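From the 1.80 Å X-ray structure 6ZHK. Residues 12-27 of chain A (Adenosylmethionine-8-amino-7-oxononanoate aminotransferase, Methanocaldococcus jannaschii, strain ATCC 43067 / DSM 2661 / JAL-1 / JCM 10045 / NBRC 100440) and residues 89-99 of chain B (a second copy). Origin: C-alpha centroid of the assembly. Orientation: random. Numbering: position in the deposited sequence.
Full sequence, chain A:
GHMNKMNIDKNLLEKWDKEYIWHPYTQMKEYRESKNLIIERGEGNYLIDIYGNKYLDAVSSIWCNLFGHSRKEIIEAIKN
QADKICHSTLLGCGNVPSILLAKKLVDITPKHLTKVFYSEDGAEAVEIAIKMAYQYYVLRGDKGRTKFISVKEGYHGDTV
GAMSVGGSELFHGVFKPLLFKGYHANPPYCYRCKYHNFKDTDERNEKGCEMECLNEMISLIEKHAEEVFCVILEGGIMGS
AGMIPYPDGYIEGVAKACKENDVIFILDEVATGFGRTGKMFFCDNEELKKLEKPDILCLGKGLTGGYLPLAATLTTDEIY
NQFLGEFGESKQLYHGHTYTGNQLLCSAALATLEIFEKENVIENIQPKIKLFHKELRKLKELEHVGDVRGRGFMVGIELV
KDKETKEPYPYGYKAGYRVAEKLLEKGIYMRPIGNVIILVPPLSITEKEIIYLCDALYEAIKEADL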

ATOM      1  N   LEU A  12     -10.146  16.028 -24.620  1.00 30.55           N
ATOM      2  CA  LEU A  12     -10.962  15.651 -23.476  1.00 31.55           C
ATOM      3  C   LEU A  12     -10.129  14.880 -22.439  1.00 34.62           C
ATOM      4  O   LEU A  12     -10.334  15.090 -21.238  1.00 34.34           O
ATOM      5  CB  LEU A  12     -12.140  14.800 -23.948  1.00 35.86           C
ATOM      6  CG  LEU A  12     -13.515  15.471 -24.044  1.00 40.92           C
ATOM      7  CD1 LEU A  12     -14.578  14.394 -24.147  1.00 33.41           C
ATOM      8  CD2 LEU A  12     -13.811  16.369 -22.843  1.00 35.14           C
ATOM      9  N   LEU A  13      -9.248  13.960 -22.889  1.00 27.72           N
ATOM     10  CA  LEU A  13      -8.382  13.208 -21.974  1.00 26.96           C
ATOM     11  C   LEU A  13      -7.536  14.191 -21.176  1.00 25.38           C
ATOM     12  O   LEU A  13      -7.433  14.065 -19.963  1.00 25.05           O
ATOM     13  CB  LEU A  13      -7.459  12.211 -22.688  1.00 25.89           C
ATOM     14  CG  LEU A  13      -8.114  10.928 -23.212  1.00 32.58           C
ATOM     15  CD1 LEU A  13      -7.108  10.070 -23.997  1.00 29.42           C
ATOM     16  CD2 LEU A  13      -8.762  10.111 -22.077  1.00 31.53           C
ATOM     17  N   GLU A  14      -6.921  15.160 -21.862  1.00 25.72           N
ATOM     18  CA  GLU A  14      -6.071  16.159 -21.209  1.00 26.41           C
ATOM     19  C   GLU A  14      -6.886  16.939 -20.184  1.00 25.47           C
ATOM     20  O   GLU A  14      -6.439  17.156 -19.045  1.00 24.24           O
ATOM     21  CB  GLU A  14      -5.447  17.119 -22.239  1.00 29.32           C
ATOM     22  CG  GLU A  14      -4.227  16.508 -22.888  1.00 33.32           C
ATOM     23  CD  GLU A  14      -3.937  16.994 -24.297  1.00 49.07           C
ATOM     24  OE1 GLU A  14      -4.055  18.228 -24.515  1.00 50.27           O
ATOM     25  OE2 GLU A  14      -3.596  16.144 -25.171  1.00 50.07           O
ATOM     26  N   LYS A  15      -8.116  17.304 -20.571  1.00 22.38           N
ATOM     27  CA  LYS A  15      -8.951  18.100 -19.699  1.00 27.63           C
ATOM     28  C   LYS A  15      -9.334  17.295 -18.466  1.00 25.02           C
ATOM     29  O   LYS A  15      -9.297  17.820 -17.357  1.00 24.27           O
ATOM     30  CB  LYS A  15     -10.202  18.614 -20.413  1.00 30.54           C
ATOM     31  CG  LYS A  15     -11.077  19.515 -19.553  1.00 43.10           C
ATOM     32  CD  LYS A  15     -12.519  19.041 -19.300  1.00 47.36           C
ATOM     33  CE  LYS A  15     -13.579  19.923 -19.938  1.00 53.68           C
ATOM     34  NZ  LYS A  15     -13.302  21.360 -19.681  1.00 56.87           N
ATOM     35  N   TRP A  16      -9.745  16.039 -18.659  1.00 27.04           N
ATOM     36  CA  TRP A  16     -10.209  15.191 -17.565  1.00 22.66           C
ATOM     37  C   TRP A  16      -9.043  14.910 -16.623  1.00 20.75           C
ATOM     38  O   TRP A  16      -9.197  14.914 -15.401  1.00 22.68           O
ATOM     39  CB  TRP A  16     -10.790  13.876 -18.123  1.00 24.19           C
ATOM     40  CG  TRP A  16     -12.118  14.020 -18.818  1.00 26.99           C
ATOM     41  CD1 TRP A  16     -12.958  15.109 -18.829  1.00 28.79           C
ATOM     42  CD2 TRP A  16     -12.805  12.994 -19.545  1.00 27.90           C
ATOM     43  NE1 TRP A  16     -14.085  14.848 -19.545  1.00 25.60           N
ATOM     44  CE2 TRP A  16     -14.031  13.553 -19.978  1.00 29.71           C
ATOM     45  CE3 TRP A  16     -12.498  11.671 -19.878  1.00 30.54           C
ATOM     46  CZ2 TRP A  16     -14.936  12.815 -20.723  1.00 30.56           C
ATOM     47  CZ3 TRP A  16     -13.406  10.936 -20.613  1.00 35.12           C
ATOM     48  CH2 TRP A  16     -14.611  11.504 -21.019  1.00 36.09           C
ATOM     49  N   ASP A  17      -7.871  14.716 -17.192  1.00 18.23           N
ATOM     50  CA  ASP A  17      -6.678  14.497 -16.398  1.00 21.40           C
ATOM     51  C   ASP A  17      -6.495  15.651 -15.403  1.00 24.33           C
ATOM     52  O   ASP A  17      -6.275  15.449 -14.205  1.00 26.63           O
ATOM     53  CB  ASP A  17      -5.483  14.334 -17.328  1.00 18.78           C
ATOM     54  CG  ASP A  17      -4.200  13.912 -16.650  1.00 23.72           C
ATOM     55  OD1 ASP A  17      -4.281  13.093 -15.630  1.00 24.28           O
ATOM     56  OD2 ASP A  17      -3.124  14.408 -17.106  1.00 23.25           O
ATOM     57  N   LYS A  18      -6.585  16.887 -15.905  1.00 20.44           N
ATOM     58  CA  LYS A  18      -6.344  18.064 -15.091  1.00 21.84           C
ATOM     59  C   LYS A  18      -7.533  18.300 -14.175  1.00 19.67           C
ATOM     60  O   LYS A  18      -7.397  18.922 -13.140  1.00 25.66           O
ATOM     61  CB  LYS A  18      -6.098  19.265 -16.029  1.00 22.00           C
ATOM     62  CG  LYS A  18      -4.740  19.243 -16.734  1.00 20.48           C
ATOM     63  CD  LYS A  18      -4.670  20.203 -17.964  1.00 20.57           C
ATOM     64  CE  LYS A  18      -3.294  20.132 -18.598  1.00 23.75           C
ATOM     65  NZ  LYS A  18      -3.044  21.222 -19.596  1.00 25.81           N
ATOM     66  N   GLU A  19      -8.740  17.945 -14.610  1.00 20.00           N
ATOM     67  CA  GLU A  19      -9.936  18.254 -13.838  1.00 20.14           C
ATOM     68  C   GLU A  19     -10.109  17.304 -12.645  1.00 19.46           C
ATOM     69  O   GLU A  19     -10.599  17.731 -11.593  1.00 18.43           O
ATOM     70  CB  GLU A  19     -11.187  18.205 -14.720  1.00 21.85           C
ATOM     71  CG  GLU A  19     -12.519  18.423 -14.026  1.00 26.73           C
ATOM     72  CD  GLU A  19     -12.604  19.679 -13.178  1.00 35.84           C
ATOM     73  OE1 GLU A  19     -12.096  20.714 -13.653  1.00 38.47           O
ATOM     74  OE2 GLU A  19     -13.126  19.613 -12.027  1.00 32.51           O
ATOM     75  N   TYR A  20      -9.790  16.024 -12.830  1.00 17.00           N
ATOM     76  CA  TYR A  20     -10.297  15.018 -11.885  1.00 16.10           C
ATOM     77  C   TYR A  20      -9.200  14.354 -11.061  1.00 16.36           C
ATOM     78  O   TYR A  20      -9.489  13.818  -9.986  1.00 16.55           O
ATOM     79  CB  TYR A  20     -11.041  13.889 -12.601  1.00 17.68           C
ATOM     80  CG  TYR A  20     -12.279  14.378 -13.302  1.00 18.79           C
ATOM     81  CD1 TYR A  20     -13.342  14.876 -12.586  1.00 21.25           C
ATOM     82  CD2 TYR A  20     -12.382  14.309 -14.705  1.00 23.53           C
ATOM     83  CE1 TYR A  20     -14.502  15.307 -13.228  1.00 25.23           C
ATOM     84  CE2 TYR A  20     -13.532  14.751 -15.353  1.00 25.20           C
ATOM     85  CZ  TYR A  20     -14.577  15.275 -14.613  1.00 25.63           C
ATOM     86  OH  TYR A  20     -15.704  15.725 -15.257  1.00 32.28           O
ATOM     87  N   ILE A  21      -7.959  14.370 -11.559  1.00 14.49           N
ATOM     88  CA  ILE A  21      -6.924  13.638 -10.836  1.00 14.56           C
ATOM     89  C   ILE A  21      -6.044  14.583 -10.020  1.00 15.35           C
ATOM     90  O   ILE A  21      -5.484  15.561 -10.562  1.00 17.94           O
ATOM     91  CB  ILE A  21      -6.058  12.814 -11.781  1.00 14.19           C
ATOM     92  CG1 ILE A  21      -6.922  11.778 -12.505  1.00 14.81           C
ATOM     93  CG2 ILE A  21      -4.854  12.197 -11.017  1.00 13.63           C
ATOM     94  CD1 ILE A  21      -6.103  10.807 -13.421  1.00 16.29           C
ATOM     95  N   TRP A  22      -5.966  14.303  -8.719  1.00 14.25           N
ATOM     96  CA  TRP A  22      -4.939  14.929  -7.895  1.00 13.59           C
ATOM     97  C   TRP A  22      -3.687  14.062  -8.011  1.00 14.15           C
ATOM     98  O   TRP A  22      -3.640  12.957  -7.446  1.00 15.88           O
ATOM     99  CB  TRP A  22      -5.474  15.026  -6.457  1.00 12.86           C
ATOM    100  CG  TRP A  22      -4.679  15.883  -5.512  1.00 14.10           C
ATOM    101  CD1 TRP A  22      -3.351  16.218  -5.581  1.00 14.03           C
ATOM    102  CD2 TRP A  22      -5.149  16.395  -4.266  1.00 13.33           C
ATOM    103  NE1 TRP A  22      -3.005  16.990  -4.495  1.00 13.75           N
ATOM    104  CE2 TRP A  22      -4.083  17.123  -3.678  1.00 14.15           C
ATOM    105  CE3 TRP A  22      -6.384  16.374  -3.623  1.00 15.33           C
ATOM    106  CZ2 TRP A  22      -4.201  17.762  -2.449  1.00 13.54           C
ATOM    107  CZ3 TRP A  22      -6.505  17.018  -2.404  1.00 15.12           C
ATOM    108  CH2 TRP A  22      -5.447  17.749  -1.860  1.00 14.13           C
ATOM    109  N   HIS A  23      -2.711  14.557  -8.772  1.00 14.68           N
ATOM    110  CA  HIS A  23      -1.543  13.734  -9.092  1.00 13.92           C
ATOM    111  C   HIS A  23      -0.603  13.677  -7.897  1.00 14.94           C
ATOM    112  O   HIS A  23      -0.547  14.610  -7.098  1.00 15.60           O
ATOM    113  CB  HIS A  23      -0.779  14.323 -10.289  1.00 14.33           C
ATOM    114  CG  HIS A  23      -1.427  13.980 -11.598  1.00 15.18           C
ATOM    115  ND1 HIS A  23      -0.836  13.088 -12.466  1.00 16.21           N
ATOM    116  CD2 HIS A  23      -2.606  14.369 -12.147  1.00 13.01           C
ATOM    117  CE1 HIS A  23      -1.619  12.911 -13.537  1.00 17.48           C
ATOM    118  NE2 HIS A  23      -2.728  13.721 -13.359  1.00 17.16           N
ATOM    119  N   PRO A  24       0.158  12.559  -7.753  1.00 14.35           N
ATOM    120  CA  PRO A  24       1.148  12.427  -6.681  1.00 14.66           C
ATOM    121  C   PRO A  24       2.332  13.376  -6.967  1.00 16.32           C
ATOM    122  O   PRO A  24       2.702  13.563  -8.133  1.00 14.04           O
ATOM    123  CB  PRO A  24       1.610  10.961  -6.853  1.00 14.71           C
ATOM    124  CG  PRO A  24       1.337  10.592  -8.350  1.00 13.72           C
ATOM    125  CD  PRO A  24       0.037  11.351  -8.605  1.00 14.28           C
ATOM    126  N   TYR A  25       2.927  13.929  -5.899  1.00 13.48           N
ATOM    127  CA  TYR A  25       4.151  14.724  -5.933  1.00 13.17           C
ATOM    128  C   TYR A  25       4.067  15.785  -7.037  1.00 14.04           C
ATOM    129  O   TYR A  25       4.992  15.914  -7.805  1.00 15.15           O
ATOM    130  CB  TYR A  25       5.412  13.862  -6.152  1.00 14.89           C
ATOM    131  CG  TYR A  25       5.975  13.368  -4.837  1.00 16.30           C
ATOM    132  CD1 TYR A  25       6.844  14.152  -4.102  1.00 17.54           C
ATOM    133  CD2 TYR A  25       5.583  12.146  -4.312  1.00 17.95           C
ATOM    134  CE1 TYR A  25       7.337  13.734  -2.863  1.00 17.81           C
ATOM    135  CE2 TYR A  25       6.077  11.687  -3.088  1.00 18.43           C
ATOM    136  CZ  TYR A  25       6.971  12.479  -2.387  1.00 17.52           C
ATOM    137  OH  TYR A  25       7.443  12.073  -1.166  1.00 18.08           O
ATOM    138  N   THR A  26       2.961  16.535  -7.131  1.00 13.19           N
ATOM    139  CA  THR A  26       2.837  17.420  -8.269  1.00 14.69           C
ATOM    140  C   THR A  26       2.081  18.683  -7.843  1.00 15.77           C
ATOM    141  O   THR A  26       0.990  18.606  -7.264  1.00 14.63           O
ATOM    142  CB  THR A  26       1.986  16.729  -9.367  1.00 15.47           C
ATOM    143  OG1 THR A  26       2.618  15.588  -9.980  1.00 15.89           O
ATOM    144  CG2 THR A  26       1.582  17.689 -10.484  1.00 13.92           C
ATOM    145  N   GLN A  27       2.640  19.851  -8.187  1.00 15.86           N
ATOM    146  CA  GLN A  27       1.942  21.100  -7.933  1.00 15.64           C
ATOM    147  C   GLN A  27       0.904  21.242  -9.035  1.00 15.42           C
ATOM    148  O   GLN A  27       1.258  21.583 -10.167  1.00 15.82           O
ATOM    149  CB  GLN A  27       2.944  22.274  -7.903  1.00 16.85           C
ATOM    150  CG  GLN A  27       2.292  23.636  -7.900  1.00 16.43           C
ATOM    151  CD  GLN A  27       1.137  23.757  -6.935  1.00 17.48           C
ATOM    152  OE1 GLN A  27      -0.004  23.772  -7.366  1.00 15.07           O
ATOM    153  NE2 GLN A  27       1.417  23.801  -5.630  1.00 19.29           N
TER
ATOM    154  N   THR B  89       3.916   6.185 -14.988  1.00 14.78           N
ATOM    155  CA  THR B  89       3.749   6.968 -13.753  1.00 15.76           C
ATOM    156  C   THR B  89       2.591   7.974 -13.838  1.00 14.72           C
ATOM    157  O   THR B  89       2.319   8.553 -14.906  1.00 16.30           O
ATOM    158  CB  THR B  89       5.085   7.639 -13.373  1.00 15.26           C
ATOM    159  OG1 THR B  89       4.942   7.978 -12.000  1.00 15.07           O
ATOM    160  CG2 THR B  89       5.405   8.870 -14.200  1.00 17.30           C
ATOM    161  N   LEU B  90       2.056   8.330 -12.645  1.00 13.59           N
ATOM    162  CA  LEU B  90       1.268   9.553 -12.474  1.00 15.71           C
ATOM    163  C   LEU B  90       2.077  10.718 -11.862  1.00 13.57           C
ATOM    164  O   LEU B  90       1.543  11.817 -11.660  1.00 14.87           O
ATOM    165  CB  LEU B  90       0.013   9.247 -11.651  1.00 15.50           C
ATOM    166  CG  LEU B  90      -1.235   8.983 -12.513  1.00 18.85           C
ATOM    167  CD1 LEU B  90      -1.111   7.772 -13.440  1.00 16.32           C
ATOM    168  CD2 LEU B  90      -2.514   8.922 -11.690  1.00 16.18           C
ATOM    169  N   LEU B  91       3.368  10.506 -11.554  1.00 13.08           N
ATOM    170  CA  LEU B  91       4.167  11.593 -11.017  1.00 15.86           C
ATOM    171  C   LEU B  91       4.525  12.520 -12.191  1.00 17.80           C
ATOM    172  O   LEU B  91       5.451  12.210 -12.948  1.00 20.11           O
ATOM    173  CB  LEU B  91       5.439  11.035 -10.335  1.00 16.75           C
ATOM    174  CG  LEU B  91       5.238  10.550  -8.881  1.00 18.46           C
ATOM    175  CD1 LEU B  91       4.643   9.137  -8.871  1.00 15.26           C
ATOM    176  CD2 LEU B  91       6.566  10.591  -8.107  1.00 20.67           C
ATOM    177  N   GLY B  92       3.746  13.596 -12.383  1.00 16.09           N
ATOM    178  CA  GLY B  92       4.056  14.604 -13.415  1.00 15.99           C
ATOM    179  C   GLY B  92       3.700  14.110 -14.827  1.00 16.83           C
ATOM    180  O   GLY B  92       4.050  14.748 -15.797  1.00 14.81           O
ATOM    181  N   CYS B  93       3.052  12.923 -14.927  1.00 16.49           N
ATOM    182  CA  CYS B  93       2.541  12.391 -16.191  1.00 15.35           C
ATOM    183  C   CYS B  93       1.151  11.840 -15.927  1.00 15.64           C
ATOM    184  O   CYS B  93       0.765  11.645 -14.761  1.00 16.17           O
ATOM    185  CB  CYS B  93       3.388  11.264 -16.764  1.00 14.45           C
ATOM    186  SG  CYS B  93       5.154  11.638 -16.947  1.00 20.73           S
ATOM    187  N   GLY B  94       0.477  11.454 -17.010  1.00 15.48           N
ATOM    188  CA  GLY B  94      -0.860  10.894 -16.966  1.00 15.78           C
ATOM    189  C   GLY B  94      -0.875   9.547 -17.683  1.00 16.03           C
ATOM    190  O   GLY B  94       0.114   9.159 -18.341  1.00 16.61           O
ATOM    191  N   ASN B  95      -1.934   8.759 -17.472  1.00 15.73           N
ATOM    192  CA  ASN B  95      -2.085   7.553 -18.273  1.00 14.01           C
ATOM    193  C   ASN B  95      -3.569   7.376 -18.601  1.00 18.18           C
ATOM    194  O   ASN B  95      -4.412   7.901 -17.869  1.00 13.95           O
ATOM    195  CB  ASN B  95      -1.390   6.300 -17.741  1.00 17.40           C
ATOM    196  CG  ASN B  95      -2.057   5.725 -16.499  1.00 16.56           C
ATOM    197  OD1 ASN B  95      -3.278   5.628 -16.422  1.00 18.91           O
ATOM    198  ND2 ASN B  95      -1.250   5.262 -15.564  1.00 17.92           N
ATOM    199  N   VAL B  96      -3.890   6.684 -19.729  1.00 17.62           N
ATOM    200  CA  VAL B  96      -5.311   6.720 -20.150  1.00 18.00           C
ATOM    201  C   VAL B  96      -6.295   6.102 -19.150  1.00 18.09           C
ATOM    202  O   VAL B  96      -7.352   6.690 -18.869  1.00 19.81           O
ATOM    203  CB  VAL B  96      -5.534   6.114 -21.554  1.00 16.61           C
ATOM    204  CG1 VAL B  96      -7.018   6.138 -21.946  1.00 17.29           C
ATOM    205  CG2 VAL B  96      -4.703   6.893 -22.570  1.00 19.43           C
ATOM    206  N   PRO B  97      -6.082   4.855 -18.693  1.00 19.15           N
ATOM    207  CA  PRO B  97      -7.061   4.212 -17.810  1.00 17.28           C
ATOM    208  C   PRO B  97      -7.303   4.996 -16.502  1.00 17.27           C
ATOM    209  O   PRO B  97      -8.459   5.141 -16.051  1.00 17.26           O
ATOM    210  CB  PRO B  97      -6.359   2.860 -17.525  1.00 19.60           C
ATOM    211  CG  PRO B  97      -5.414   2.652 -18.667  1.00 19.20           C
ATOM    212  CD  PRO B  97      -4.883   4.027 -18.989  1.00 18.02           C
ATOM    213  N   SER B  98      -6.229   5.582 -15.927  1.00 15.30           N
ATOM    214  CA  SER B  98      -6.441   6.319 -14.656  1.00 15.57           C
ATOM    215  C   SER B  98      -7.328   7.549 -14.903  1.00 14.59           C
ATOM    216  O   SER B  98      -8.125   7.938 -14.039  1.00 13.40           O
ATOM    217  CB  SER B  98      -5.134   6.727 -14.007  1.00 14.18           C
ATOM    218  OG  SER B  98      -4.559   7.774 -14.800  1.00 16.31           O
ATOM    219  N   ILE B  99      -7.252   8.134 -16.115  1.00 14.70           N
ATOM    220  CA  ILE B  99      -8.035   9.330 -16.421  1.00 14.56           C
ATOM    221  C   ILE B  99      -9.506   8.941 -16.580  1.00 14.94           C
ATOM    222  O   ILE B  99     -10.396   9.616 -16.056  1.00 15.94           O
ATOM    223  CB  ILE B  99      -7.497  10.057 -17.691  1.00 15.82           C
ATOM    224  CG1 ILE B  99      -6.091  10.615 -17.458  1.00 16.00           C
ATOM    225  CG2 ILE B  99      -8.461  11.170 -18.122  1.00 16.61           C
ATOM    226  CD1 ILE B  99      -5.319  10.848 -18.766  1.00 18.37           C
TER
HETATM  227  O   HOH W   1      -3.365  10.219 -15.421  1.00 16.07           O

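Contact between the end of a helix and the loop after it in chain A (A:Leu12 to A:Gln27) and a loop, short strand and helix start in chain B (B:Thr89 to B:Ile99) buries 665 Å², both sides summed. B:Ile99 gives the most, 121 Å². Its CA-to-CB bond points toward chain A, and with chi1 m and chi2 t the side chain lies against the last turns of the A helix. B:Ile99 CG2 packs 4.1 Å from A:Leu13 CD2 and 3.6 Å from A:Trp16 CB, where it sits at the edge of the indole, near its plane; B:Ile99 CG1 lies 4.0 Å from A:Ile21 CD1. A branched aliphatic side chain suits this place because its separate arms meet different neighbours. A:Leu13 starts sideways, but its end comes nearer, and its CD1 also reaches B:Val96 CG2 at 4.2 Å.

B:Leu90 covers 62 Å² and joins apolar packing to the one strong direct hydrogen bond between the stretches. Its CD2 lies 4.1 Å from A:Ile21 CG2 and its CB 3.7 Å from A:Pro24 CD, while its carbonyl O accepts from A:His23 ND1 at 2.8 Å, nearly straight at 167°. The imidazole is held from its other nitrogen too: A:His23 NE2 donates to A:Asp17 OD1 at 2.8 Å, so the ring links the A helix to the B backbone with both nitrogens as donors. B:Gly94 leaves room beside this pair; a CB built on it would stand 2.9 Å from A:Asp17 OD2, a clash. Water 1 extends the polar patch, donating to A:Asp17 OD1 (3.0 Å) and B:Ser98 OG (2.8 Å) and accepting from B:Asn95 N (2.9 Å). Nearby, B:Asn95 OD1 caps the B helix by accepting from B:Ser98 N at 3.0 Å.

A:Ile21, the first residue to leave helical phi/psi, covers 61 Å² and points toward chain B between B:Leu90 and B:Ile99; its CD1 also comes within 3.6 Å of B:Ser98 O. Farther along, the A:Pro24 ring offers a compact apolar surface, with CG 3.6 Å from B:Leu91 CD1. B:Leu91 CD2 meets A:Tyr25 CB at 4.0 Å, while the end of the tyrosine leads away and its hydroxyl is bonded elsewhere in the structure. A:Thr26 OG1 donates to A:Pro24 O at 2.7 Å and accepts a weak hydrogen bond from B:Gly92 N at 3.3 Å. The positive phi of B:Gly92, 76°, favours glycine.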